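Local atomic coordinates of alginate biosynthesis protein AlgX (Pseudomonas aeruginosa, PDB entry 4KNC), a protein that helps build the exopolysaccharide alginate, protecting the polymer from degradation as it crosses the periplasm and taking part in its O-acetylation. Residues W151-G155 and V212-E216; P177-S183 and E256-D262; I237-G241 and S276-Y280. All coordinates share one frame; numbering follows the deposited sequence.

Contact 1: W151-G155 and V212-E216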
ATOM      1  N   TRP A 151     -13.691  -2.703   5.878  1.00 25.05           N
ATOM      2  CA  TRP A 151     -14.968  -2.012   5.819  1.00 30.14           C
ATOM      3  C   TRP A 151     -15.977  -2.920   5.123  1.00 28.46           C
ATOM      4  O   TRP A 151     -15.597  -3.808   4.369  1.00 26.77           O
ATOM      5  CB  TRP A 151     -14.861  -0.641   5.097  1.00 26.74           C
ATOM      6  CG  TRP A 151     -14.068  -0.599   3.800  1.00 30.60           C
ATOM      7  CD1 TRP A 151     -13.828  -1.633   2.924  1.00 26.98           C
ATOM      8  CD2 TRP A 151     -13.411   0.554   3.241  1.00 28.19           C
ATOM      9  NE1 TRP A 151     -13.068  -1.191   1.860  1.00 25.82           N
ATOM     10  CE2 TRP A 151     -12.798   0.146   2.036  1.00 31.12           C
ATOM     11  CE3 TRP A 151     -13.272   1.886   3.654  1.00 24.18           C
ATOM     12  CZ2 TRP A 151     -12.056   1.027   1.244  1.00 27.50           C
ATOM     13  CZ3 TRP A 151     -12.537   2.747   2.873  1.00 27.68           C
ATOM     14  CH2 TRP A 151     -11.946   2.320   1.672  1.00 28.65           C
ATOM     15  N   THR A 152     -17.258  -2.717   5.394  1.00 24.45           N
ATOM     16  CA  THR A 152     -18.294  -3.349   4.589  1.00 25.51           C
ATOM     17  C   THR A 152     -18.366  -2.582   3.266  1.00 36.61           C
ATOM     18  O   THR A 152     -17.802  -1.490   3.157  1.00 33.26           O
ATOM     19  CB  THR A 152     -19.659  -3.225   5.263  1.00 34.19           C
ATOM     20  OG1 THR A 152     -19.975  -1.831   5.458  1.00 31.75           O
ATOM     21  CG2 THR A 152     -19.662  -3.958   6.606  1.00 31.90           C
ATOM     22  N   PRO A 153     -19.052  -3.145   2.255  1.00 36.45           N
ATOM     23  CA  PRO A 153     -19.312  -2.364   1.042  1.00 31.29           C
ATOM     24  C   PRO A 153     -19.955  -0.999   1.317  1.00 29.97           C
ATOM     25  O   PRO A 153     -19.542  -0.047   0.677  1.00 28.72           O
ATOM     26  CB  PRO A 153     -20.243  -3.264   0.248  1.00 30.17           C
ATOM     27  CG  PRO A 153     -19.754  -4.646   0.614  1.00 31.28           C
ATOM     28  CD  PRO A 153     -19.388  -4.569   2.066  1.00 34.23           C
ATOM     29  N   HIS A 154     -20.892  -0.898   2.253  1.00 31.41           N
ATOM     30  CA  HIS A 154     -21.468   0.403   2.613  1.00 34.33           C
ATOM     31  C   HIS A 154     -20.414   1.404   3.125  1.00 34.90           C
ATOM     32  O   HIS A 154     -20.420   2.581   2.741  1.00 39.26           O
ATOM     33  CB  HIS A 154     -22.614   0.232   3.617  1.00 34.86           C
ATOM     34  CG  HIS A 154     -23.907  -0.199   2.988  1.00 46.40           C
ATOM     35  ND1 HIS A 154     -24.758   0.685   2.353  1.00 43.11           N
ATOM     36  CD2 HIS A 154     -24.500  -1.415   2.903  1.00 41.84           C
ATOM     37  CE1 HIS A 154     -25.807   0.029   1.890  1.00 43.98           C
ATOM     38  NE2 HIS A 154     -25.677  -1.246   2.214  1.00 49.88           N
ATOM     39  N   GLY A 155     -19.494   0.926   3.965  1.00 30.76           N
ATOM     40  CA  GLY A 155     -18.385   1.744   4.432  1.00 25.32           C
ATOM     41  C   GLY A 155     -17.519   2.238   3.280  1.00 34.34           C
ATOM     42  O   GLY A 155     -17.151   3.423   3.215  1.00 30.88           O
ATOM     43  N   VAL A 212     -23.609  -9.395   4.225  1.00 38.68           N
ATOM     44  CA  VAL A 212     -23.969  -8.028   3.854  1.00 44.11           C
ATOM     45  C   VAL A 212     -24.201  -7.920   2.353  1.00 44.65           C
ATOM     46  O   VAL A 212     -23.890  -8.848   1.598  1.00 43.14           O
ATOM     47  CB  VAL A 212     -22.869  -7.018   4.258  1.00 45.82           C
ATOM     48  CG1 VAL A 212     -22.678  -7.028   5.762  1.00 51.19           C
ATOM     49  CG2 VAL A 212     -21.547  -7.342   3.550  1.00 35.61           C
ATOM     50  N   ASP A 213     -24.742  -6.781   1.930  1.00 41.68           N
ATOM     51  CA  ASP A 213     -24.989  -6.504   0.511  1.00 44.45           C
ATOM     52  C   ASP A 213     -23.692  -6.443  -0.295  1.00 36.14           C
ATOM     53  O   ASP A 213     -22.756  -5.724   0.067  1.00 37.15           O
ATOM     54  CB  ASP A 213     -25.730  -5.178   0.365  1.00 46.95           C
ATOM     55  CG  ASP A 213     -27.102  -5.205   1.000  1.00 56.54           C
ATOM     56  OD1 ASP A 213     -27.739  -6.286   0.983  1.00 54.13           O
ATOM     57  OD2 ASP A 213     -27.538  -4.142   1.509  1.00 55.57           O
ATOM     58  N   ARG A 214     -23.620  -7.210  -1.374  1.00 30.21           N
ATOM     59  CA  ARG A 214     -22.467  -7.107  -2.268  1.00 40.96           C
ATOM     60  C   ARG A 214     -22.821  -6.298  -3.523  1.00 42.63           C
ATOM     61  O   ARG A 214     -23.880  -6.495  -4.102  1.00 44.88           O
ATOM     62  CB  ARG A 214     -21.973  -8.493  -2.656  1.00 46.77           C
ATOM     63  CG  ARG A 214     -20.636  -8.468  -3.358  1.00 56.07           C
ATOM     64  CD  ARG A 214     -20.049  -9.868  -3.500  1.00 50.01           C
ATOM     65  NE  ARG A 214     -20.856 -10.711  -4.374  1.00 49.56           N
ATOM     66  CZ  ARG A 214     -20.841 -10.640  -5.702  1.00 62.80           C
ATOM     67  NH1 ARG A 214     -20.064  -9.747  -6.312  1.00 66.62           N
ATOM     68  NH2 ARG A 214     -21.612 -11.449  -6.424  1.00 57.91           N
ATOM     69  N   PHE A 215     -21.937  -5.398  -3.946  1.00 38.77           N
ATOM     70  CA  PHE A 215     -22.229  -4.526  -5.087  1.00 41.05           C
ATOM     71  C   PHE A 215     -21.243  -4.669  -6.238  1.00 34.94           C
ATOM     72  O   PHE A 215     -20.062  -4.947  -6.036  1.00 33.29           O
ATOM     73  CB  PHE A 215     -22.239  -3.053  -4.648  1.00 32.35           C
ATOM     74  CG  PHE A 215     -23.343  -2.717  -3.681  1.00 37.42           C
ATOM     75  CD1 PHE A 215     -23.177  -2.917  -2.322  1.00 39.83           C
ATOM     76  CD2 PHE A 215     -24.548  -2.220  -4.133  1.00 41.84           C
ATOM     77  CE1 PHE A 215     -24.186  -2.619  -1.436  1.00 40.05           C
ATOM     78  CE2 PHE A 215     -25.572  -1.921  -3.250  1.00 44.18           C
ATOM     79  CZ  PHE A 215     -25.390  -2.116  -1.901  1.00 46.42           C
ATOM     80  N   GLU A 216     -21.742  -4.440  -7.446  1.00 34.89           N
ATOM     81  CA  GLU A 216     -20.888  -4.264  -8.617  1.00 38.39           C
ATOM     82  C   GLU A 216     -21.280  -3.009  -9.405  1.00 44.80           C
ATOM     83  O   GLU A 216     -22.423  -2.542  -9.328  1.00 39.51           O
ATOM     84  CB  GLU A 216     -20.926  -5.503  -9.506  1.00 36.99           C
ATOM     85  CG  GLU A 216     -20.306  -6.721  -8.828  1.00 46.06           C
ATOM     86  CD  GLU A 216     -20.277  -7.939  -9.720  1.00 52.61           C
ATOM     87  OE1 GLU A 216     -20.882  -7.896 -10.816  1.00 52.57           O
ATOM     88  OE2 GLU A 216     -19.648  -8.943  -9.319  1.00 64.02           O
TER

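Contact 2: P177-S183 and E256-D262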
ATOM      1  N   PRO A 177     -11.637  11.492 -19.351  1.00 54.44           N
ATOM      2  CA  PRO A 177     -12.861  10.976 -19.982  1.00 56.48           C
ATOM      3  C   PRO A 177     -13.942  10.726 -18.941  1.00 56.24           C
ATOM      4  O   PRO A 177     -13.647  10.153 -17.892  1.00 51.26           O
ATOM      5  CB  PRO A 177     -12.429   9.623 -20.558  1.00 49.23           C
ATOM      6  CG  PRO A 177     -10.975   9.669 -20.670  1.00 49.63           C
ATOM      7  CD  PRO A 177     -10.460  10.660 -19.657  1.00 55.22           C
ATOM      8  N   LYS A 178     -15.167  11.146 -19.230  1.00 50.43           N
ATOM      9  CA  LYS A 178     -16.276  10.969 -18.304  1.00 50.00           C
ATOM     10  C   LYS A 178     -17.247   9.916 -18.835  1.00 53.10           C
ATOM     11  O   LYS A 178     -17.476   9.824 -20.041  1.00 53.81           O
ATOM     12  CB  LYS A 178     -16.999  12.300 -18.083  1.00 51.16           C
ATOM     13  CG  LYS A 178     -16.095  13.413 -17.583  1.00 55.09           C
ATOM     14  CD  LYS A 178     -15.231  12.937 -16.420  1.00 64.85           C
ATOM     15  CE  LYS A 178     -14.480  14.087 -15.769  1.00 59.53           C
ATOM     16  NZ  LYS A 178     -13.326  14.519 -16.580  1.00 61.03           N
ATOM     17  N   LYS A 179     -17.794   9.110 -17.929  1.00 47.51           N
ATOM     18  CA  LYS A 179     -18.787   8.090 -18.274  1.00 50.99           C
ATOM     19  C   LYS A 179     -19.828   8.046 -17.169  1.00 46.15           C
ATOM     20  O   LYS A 179     -19.627   8.611 -16.099  1.00 50.90           O
ATOM     21  CB  LYS A 179     -18.136   6.705 -18.388  1.00 58.35           C
ATOM     22  CG  LYS A 179     -16.840   6.664 -19.180  1.00 63.82           C
ATOM     23  CD  LYS A 179     -16.007   5.437 -18.844  1.00 65.35           C
ATOM     24  CE  LYS A 179     -16.559   4.180 -19.485  1.00 60.10           C
ATOM     25  NZ  LYS A 179     -15.630   3.678 -20.535  1.00 62.89           N
ATOM     26  N   GLN A 180     -20.940   7.367 -17.417  1.00 41.82           N
ATOM     27  CA  GLN A 180     -21.917   7.153 -16.364  1.00 45.29           C
ATOM     28  C   GLN A 180     -21.780   5.741 -15.838  1.00 44.37           C
ATOM     29  O   GLN A 180     -21.773   4.778 -16.612  1.00 42.02           O
ATOM     30  CB  GLN A 180     -23.330   7.329 -16.890  1.00 48.85           C
ATOM     31  CG  GLN A 180     -23.536   8.565 -17.734  1.00 65.53           C
ATOM     32  CD  GLN A 180     -24.774   8.453 -18.601  1.00 73.10           C
ATOM     33  OE1 GLN A 180     -25.734   7.765 -18.248  1.00 77.27           O
ATOM     34  NE2 GLN A 180     -24.751   9.113 -19.753  1.00 73.90           N
ATOM     35  N   PHE A 181     -21.683   5.608 -14.522  1.00 44.54           N
ATOM     36  CA  PHE A 181     -21.679   4.279 -13.925  1.00 45.09           C
ATOM     37  C   PHE A 181     -22.879   4.083 -13.019  1.00 45.22           C
ATOM     38  O   PHE A 181     -23.376   5.034 -12.410  1.00 44.00           O
ATOM     39  CB  PHE A 181     -20.410   4.049 -13.122  1.00 39.88           C
ATOM     40  CG  PHE A 181     -19.157   4.157 -13.927  1.00 38.37           C
ATOM     41  CD1 PHE A 181     -18.526   5.381 -14.084  1.00 35.81           C
ATOM     42  CD2 PHE A 181     -18.597   3.032 -14.511  1.00 34.93           C
ATOM     43  CE1 PHE A 181     -17.349   5.486 -14.822  1.00 34.86           C
ATOM     44  CE2 PHE A 181     -17.428   3.125 -15.245  1.00 35.58           C
ATOM     45  CZ  PHE A 181     -16.804   4.357 -15.401  1.00 37.95           C
ATOM     46  N   GLU A 182     -23.337   2.842 -12.938  1.00 44.91           N
ATOM     47  CA  GLU A 182     -24.376   2.471 -11.991  1.00 50.15           C
ATOM     48  C   GLU A 182     -23.949   1.262 -11.166  1.00 43.82           C
ATOM     49  O   GLU A 182     -23.396   0.283 -11.699  1.00 42.85           O
ATOM     50  CB  GLU A 182     -25.680   2.165 -12.719  1.00 56.48           C
ATOM     51  CG  GLU A 182     -26.310   3.376 -13.367  1.00 73.03           C
ATOM     52  CD  GLU A 182     -27.555   3.014 -14.150  1.00 83.13           C
ATOM     53  OE1 GLU A 182     -27.932   1.819 -14.128  1.00 78.80           O
ATOM     54  OE2 GLU A 182     -28.150   3.918 -14.781  1.00 86.95           O
ATOM     55  N   SER A 183     -24.201   1.338  -9.864  1.00 44.10           N
ATOM     56  CA  SER A 183     -23.906   0.227  -8.969  1.00 42.49           C
ATOM     57  C   SER A 183     -25.181  -0.514  -8.591  1.00 44.26           C
ATOM     58  O   SER A 183     -26.182   0.102  -8.232  1.00 49.71           O
ATOM     59  CB  SER A 183     -23.186   0.724  -7.716  1.00 43.03           C
ATOM     60  OG  SER A 183     -21.958   1.352  -8.049  1.00 37.07           O
ATOM     61  N   GLU A 256     -15.868   5.023  -9.224  1.00 32.82           N
ATOM     62  CA  GLU A 256     -16.320   5.339 -10.583  1.00 32.63           C
ATOM     63  C   GLU A 256     -17.718   5.947 -10.568  1.00 35.71           C
ATOM     64  O   GLU A 256     -17.981   6.924 -11.268  1.00 34.89           O
ATOM     65  CB  GLU A 256     -16.313   4.105 -11.477  1.00 38.31           C
ATOM     66  CG  GLU A 256     -14.937   3.502 -11.704  1.00 42.00           C
ATOM     67  CD  GLU A 256     -15.017   2.128 -12.322  1.00 44.91           C
ATOM     68  OE1 GLU A 256     -16.029   1.444 -12.071  1.00 42.25           O
ATOM     69  OE2 GLU A 256     -14.084   1.739 -13.058  1.00 43.71           O
ATOM     70  N   GLU A 257     -18.604   5.368  -9.762  1.00 35.05           N
ATOM     71  CA  GLU A 257     -19.981   5.822  -9.719  1.00 38.98           C
ATOM     72  C   GLU A 257     -20.030   7.290  -9.323  1.00 38.83           C
ATOM     73  O   GLU A 257     -20.653   8.100 -10.000  1.00 36.82           O
ATOM     74  CB  GLU A 257     -20.831   4.991  -8.747  1.00 33.45           C
ATOM     75  CG  GLU A 257     -22.236   5.541  -8.658  1.00 37.02           C
ATOM     76  CD  GLU A 257     -23.103   4.875  -7.616  1.00 46.99           C
ATOM     77  OE1 GLU A 257     -22.689   3.839  -7.041  1.00 44.82           O
ATOM     78  OE2 GLU A 257     -24.210   5.405  -7.379  1.00 43.15           O
ATOM     79  N   PHE A 258     -19.340   7.634  -8.244  1.00 31.85           N
ATOM     80  CA  PHE A 258     -19.392   9.010  -7.750  1.00 35.35           C
ATOM     81  C   PHE A 258     -18.485  10.009  -8.473  1.00 33.93           C
ATOM     82  O   PHE A 258     -18.700  11.198  -8.351  1.00 31.86           O
ATOM     83  CB  PHE A 258     -19.130   9.053  -6.244  1.00 30.34           C
ATOM     84  CG  PHE A 258     -20.107   8.229  -5.456  1.00 40.06           C
ATOM     85  CD1 PHE A 258     -21.465   8.499  -5.527  1.00 36.68           C
ATOM     86  CD2 PHE A 258     -19.676   7.185  -4.662  1.00 37.63           C
ATOM     87  CE1 PHE A 258     -22.374   7.739  -4.809  1.00 44.65           C
ATOM     88  CE2 PHE A 258     -20.580   6.423  -3.941  1.00 44.28           C
ATOM     89  CZ  PHE A 258     -21.930   6.698  -4.017  1.00 45.96           C
ATOM     90  N   SER A 259     -17.484   9.538  -9.215  1.00 30.22           N
ATOM     91  CA  SER A 259     -16.575  10.457  -9.913  1.00 31.81           C
ATOM     92  C   SER A 259     -16.880  10.572 -11.396  1.00 37.72           C
ATOM     93  O   SER A 259     -16.565  11.578 -12.002  1.00 30.04           O
ATOM     94  CB  SER A 259     -15.111  10.047  -9.742  1.00 29.61           C
ATOM     95  OG  SER A 259     -14.801   8.932 -10.567  1.00 32.28           O
ATOM     96  N   GLY A 260     -17.477   9.538 -11.985  1.00 34.89           N
ATOM     97  CA  GLY A 260     -17.727   9.545 -13.417  1.00 33.66           C
ATOM     98  C   GLY A 260     -16.509   9.144 -14.246  1.00 36.04           C
ATOM     99  O   GLY A 260     -16.547   9.185 -15.467  1.00 44.92           O
ATOM    100  N   ALA A 261     -15.426   8.747 -13.587  1.00 36.05           N
ATOM    101  CA  ALA A 261     -14.201   8.363 -14.294  1.00 35.07           C
ATOM    102  C   ALA A 261     -13.874   6.890 -14.103  1.00 33.27           C
ATOM    103  O   ALA A 261     -14.171   6.329 -13.044  1.00 31.41           O
ATOM    104  CB  ALA A 261     -13.038   9.200 -13.804  1.00 33.97           C
ATOM    105  N   ASP A 262     -13.251   6.280 -15.116  1.00 36.57           N
ATOM    106  CA  ASP A 262     -12.676   4.932 -14.992  1.00 37.55           C
ATOM    107  C   ASP A 262     -11.575   4.867 -13.927  1.00 34.30           C
ATOM    108  O   ASP A 262     -10.728   5.754 -13.830  1.00 37.47           O
ATOM    109  CB  ASP A 262     -12.104   4.442 -16.329  1.00 43.85           C
ATOM    110  CG  ASP A 262     -13.158   3.795 -17.221  1.00 55.35           C
ATOM    111  OD1 ASP A 262     -14.104   3.194 -16.679  1.00 54.71           O
ATOM    112  OD2 ASP A 262     -13.045   3.881 -18.459  1.00 58.92           O
TER
HETATM  113  O   HOH W   1     -12.335   7.767 -17.344  1.00 41.73           O
HETATM  114  O   HOH W   2     -21.322   7.838 -12.688  1.00 40.11           O
HETATM  115  O   HOH W   3     -25.569   3.562  -9.007  1.00 44.75           O

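Contact 3: I237-G241 and S276-Y280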
ATOM      1  N   ILE A 237      -6.972   7.355 -14.236  1.00 33.51           N
ATOM      2  CA  ILE A 237      -6.906   7.245 -12.777  1.00 29.61           C
ATOM      3  C   ILE A 237      -6.620   5.799 -12.358  1.00 31.44           C
ATOM      4  O   ILE A 237      -7.292   4.877 -12.807  1.00 32.89           O
ATOM      5  CB  ILE A 237      -8.218   7.708 -12.098  1.00 28.93           C
ATOM      6  CG1 ILE A 237      -8.609   9.115 -12.577  1.00 38.00           C
ATOM      7  CG2 ILE A 237      -8.057   7.670 -10.581  1.00 28.45           C
ATOM      8  CD1 ILE A 237      -9.821   9.701 -11.852  1.00 33.55           C
ATOM      9  N   ALA A 238      -5.616   5.617 -11.505  1.00 34.79           N
ATOM     10  CA  ALA A 238      -5.196   4.297 -11.057  1.00 32.70           C
ATOM     11  C   ALA A 238      -5.290   4.217  -9.553  1.00 31.17           C
ATOM     12  O   ALA A 238      -5.032   5.192  -8.852  1.00 37.60           O
ATOM     13  CB  ALA A 238      -3.770   4.019 -11.501  1.00 37.58           C
ATOM     14  N   LEU A 239      -5.663   3.043  -9.065  1.00 30.60           N
ATOM     15  CA  LEU A 239      -5.830   2.808  -7.650  1.00 29.89           C
ATOM     16  C   LEU A 239      -4.842   1.744  -7.206  1.00 34.12           C
ATOM     17  O   LEU A 239      -4.795   0.649  -7.774  1.00 32.47           O
ATOM     18  CB  LEU A 239      -7.260   2.344  -7.370  1.00 30.85           C
ATOM     19  CG  LEU A 239      -7.603   1.880  -5.955  1.00 29.49           C
ATOM     20  CD1 LEU A 239      -7.325   2.966  -4.919  1.00 27.66           C
ATOM     21  CD2 LEU A 239      -9.056   1.441  -5.905  1.00 25.27           C
ATOM     22  N   VAL A 240      -4.042   2.067  -6.200  1.00 31.43           N
ATOM     23  CA  VAL A 240      -3.167   1.076  -5.593  1.00 32.60           C
ATOM     24  C   VAL A 240      -3.549   0.987  -4.123  1.00 35.17           C
ATOM     25  O   VAL A 240      -3.894   2.001  -3.513  1.00 32.30           O
ATOM     26  CB  VAL A 240      -1.662   1.395  -5.799  1.00 31.65           C
ATOM     27  CG1 VAL A 240      -1.295   1.206  -7.262  1.00 26.58           C
ATOM     28  CG2 VAL A 240      -1.317   2.813  -5.328  1.00 26.11           C
ATOM     29  N   GLY A 241      -3.536  -0.223  -3.570  1.00 31.55           N
ATOM     30  CA  GLY A 241      -4.117  -0.432  -2.258  1.00 30.72           C
ATOM     31  C   GLY A 241      -4.049  -1.853  -1.746  1.00 33.80           C
ATOM     32  O   GLY A 241      -3.300  -2.674  -2.264  1.00 30.56           O
ATOM     33  N   SER A 276       1.356  -3.031  -3.576  1.00 32.53           N
ATOM     34  CA  SER A 276       0.522  -2.695  -4.723  1.00 38.27           C
ATOM     35  C   SER A 276       1.144  -1.591  -5.562  1.00 29.80           C
ATOM     36  O   SER A 276       1.235  -1.693  -6.789  1.00 39.23           O
ATOM     37  CB  SER A 276      -0.883  -2.300  -4.263  1.00 34.35           C
ATOM     38  OG  SER A 276      -1.640  -1.811  -5.348  1.00 33.01           O
ATOM     39  N   LEU A 277       1.581  -0.536  -4.893  1.00 28.85           N
ATOM     40  CA  LEU A 277       2.195   0.594  -5.580  1.00 27.97           C
ATOM     41  C   LEU A 277       3.544   0.205  -6.213  1.00 35.02           C
ATOM     42  O   LEU A 277       3.861   0.627  -7.324  1.00 38.26           O
ATOM     43  CB  LEU A 277       2.371   1.757  -4.602  1.00 31.09           C
ATOM     44  CG  LEU A 277       3.097   3.027  -5.043  1.00 37.43           C
ATOM     45  CD1 LEU A 277       2.451   3.618  -6.278  1.00 46.23           C
ATOM     46  CD2 LEU A 277       3.057   4.025  -3.917  1.00 44.85           C
ATOM     47  N   LEU A 278       4.338  -0.602  -5.513  1.00 42.73           N
ATOM     48  CA  LEU A 278       5.616  -1.038  -6.081  1.00 40.14           C
ATOM     49  C   LEU A 278       5.406  -1.903  -7.335  1.00 36.79           C
ATOM     50  O   LEU A 278       6.047  -1.688  -8.359  1.00 39.27           O
ATOM     51  CB  LEU A 278       6.457  -1.783  -5.037  1.00 37.19           C
ATOM     52  CG  LEU A 278       7.059  -0.992  -3.867  1.00 35.23           C
ATOM     53  CD1 LEU A 278       8.008  -1.877  -3.026  1.00 37.08           C
ATOM     54  CD2 LEU A 278       7.792   0.267  -4.361  1.00 34.39           C
ATOM     55  N   ALA A 279       4.489  -2.865  -7.264  1.00 34.53           N
ATOM     56  CA  ALA A 279       4.209  -3.700  -8.430  1.00 36.00           C
ATOM     57  C   ALA A 279       3.689  -2.859  -9.588  1.00 41.17           C
ATOM     58  O   ALA A 279       4.142  -3.012 -10.729  1.00 42.62           O
ATOM     59  CB  ALA A 279       3.215  -4.807  -8.079  1.00 34.98           C
ATOM     60  N   TYR A 280       2.749  -1.963  -9.292  1.00 37.98           N
ATOM     61  CA  TYR A 280       2.211  -1.060 -10.318  1.00 36.66           C
ATOM     62  C   TYR A 280       3.294  -0.208 -10.994  1.00 39.25           C
ATOM     63  O   TYR A 280       3.368  -0.137 -12.225  1.00 37.17           O
ATOM     64  CB  TYR A 280       1.111  -0.150  -9.743  1.00 31.77           C
ATOM     65  CG  TYR A 280       0.484   0.755 -10.777  1.00 37.16           C
ATOM     66  CD1 TYR A 280       0.034   0.250 -11.992  1.00 40.27           C
ATOM     67  CD2 TYR A 280       0.329   2.112 -10.539  1.00 42.98           C
ATOM     68  CE1 TYR A 280      -0.539   1.082 -12.950  1.00 35.60           C
ATOM     69  CE2 TYR A 280      -0.245   2.942 -11.481  1.00 41.44           C
ATOM     70  CZ  TYR A 280      -0.673   2.425 -12.683  1.00 39.56           C
ATOM     71  OH  TYR A 280      -1.244   3.264 -13.622  1.00 41.38           O
TER
HETATM   72  O   HOH W   4      -0.535  -3.111  -1.219  1.00 27.04           O

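Contact 1: W151-G155 and V212-E216
Pro153, in the N-terminal turn of helix 153-169, packs against Val212, Asp213 and Phe215 of strand 210-220, and the nearest CA pair of the register is Pro153 CA to Arg214 CA at 6.6 Å. The strand is one of the two in an antiparallel sheet of the SGNH hydrolase-like domain, paired with strand 180-191. Thr152 is the N-cap of the helix: its OG1 accepts from Gly155 N at 3.2 Å with an N-H...O angle of 164°, and the same hydroxyl is also hydrogen-bonded to Ala142 O and Tyr143 O. The inferred catalytic residues Asp148 and His150 lie just upstream, their side chains about 8 and 7 Å from that of Thr152.

Across the contact the proline ring does most of the touching. Its CG sits 3.2 Å from Asp213 O, its CD packs on Val212 CG2, and its CB reaches the rim of the Phe215 ring at CD1, 3.9 Å away. Val212 and Phe215 both direct their CB toward the helix, and Phe215 sets CG anti to its own carbonyl carbon (chi1 -65°). Its ring thus turns an edge to the face of His154, an edge-to-face pair with centroids 5.7 Å apart and planes at 86°. His154 is also stacked with His141. Asp213 comes to the imidazole from another direction, at the ring edge and near its plane, while its OD1 is engaged in a salt bridge with Arg185 on the partner strand. The remaining carboxylate oxygen, Asp213 OD2, stands 3.5 Å from His154 NE2.

Contact 2: P177-S183 and E256-D262
Phe181 is laid against the end of helix 251-259, with Glu256 CB over the centre of its ring, a CH-pi contact 3.6 Å from the centroid and only 9° off the ring normal. The Glu256 carboxylate lies nearly parallel to the ring but offset past its rim, OE1 nearest Phe181 CD2 and CE2, and its OE2 is held by Ile263 N. At the ring edge, Asp262 OD1 lies near the plane, 3.2 Å from Phe181 CZ. The other oxygen, Asp262 OD2, forms a salt bridge with Lys179 NZ, its hydrogen bond a weak one at 3.3 Å, which Lys179 reaches through a chain bent at its last two torsions.

This is where the strand 180-191 of the SGNH hydrolase-like domain passes the C-terminal end of the helix. Gly260 leaves helical geometry with positive phi, and its carbonyl accepts from Lys179 N at 2.8 Å. Just before it, Ser259 OG accepts from Ala261 N, an ST turn at the helix exit.

Farther along the strand, Ser183 OG donates to Glu257 OE1 at 2.8 Å, approaching from 41° out of the carboxylate plane, and is also hydrogen-bonded to Thr217 OG1 on strand 210-220. Glu257 reaches it with CG anti to its own backbone N (chi1 176°) and an extended chain. Three waters bridge the backbones and this carboxylate: one joins Pro177 O to Asp262 N, another Phe181 N to Glu257 O, and the third donates weakly to Glu257 OE2 while accepting from Ser183 N, 2.7 Å away.

Contact 3: I237-G241 and S276-Y280
Ser276 and Tyr280 reach strand 237-240 through the same first torsion: each places its gamma atom opposite the backbone N, with chi1 172° for Ser276 and -177° for Tyr280, and being one helical turn apart they project from the same side of helix 275-282. The serine hydroxyl is thereby brought to the end of the strand, where its OG accepts from Gly241 N at 3.0 Å. The same OG is hydrogen-bonded to Asn266 O, so one side chain links the end of the strand to the residue following strand 263-265.

Val240 fills the interval between serine and tyrosine. Its CB lies 3.2 Å from Ser276 OG, and its two methyls divide the helix surface: CG1 packs 3.7 Å from Tyr280 CB, whereas CG2 meets Leu277 CB at 3.9 Å. Farther back along the strand, Ala238 CB touches the phenol end of Tyr280, 3.4 Å from OH, with CZ and CE2 slightly farther away. A water adds a second polar link by donating to Gly241 O and accepting from Ser276 N.

This is a helix packed on a parallel sheet, as in the alpha/beta core of SGNH hydrolases; the inferred nucleophile Ser243 lies two residues beyond Gly241. The short segments' axes approach to 8.5 Å, with 132° between their directions. Strand 237-240 lies between strands 293-298 and 263-265, Val240 also touches Trp296 of the former, and Leu277 also packs against Phe309 of helix 307-316.

In the fold
All three contacts belong to the SGNH hydrolase-like domain, but to two different sheets of it. Contacts 1 and 2, with centres 18 Å apart, share the two-stranded antiparallel sheet, one using strand 210-220 and the other its partner 180-191; they touch where Glu216 O packs on Ser183 CB. The centre of contact 3, at the parallel sheet, is about 22 Å from that of contact 1 and about 19 Å from that of contact 2, which it meets through Ile237. Along the chain, contact 2 alternates with each of the others, whereas contact 1 closes before contact 3 opens. Contact 1 follows the inferred Asp148 and His150 and contact 3 adjoins the inferred nucleophile Ser243, so both border the probable active site in sequence; contact 2 lies away from it.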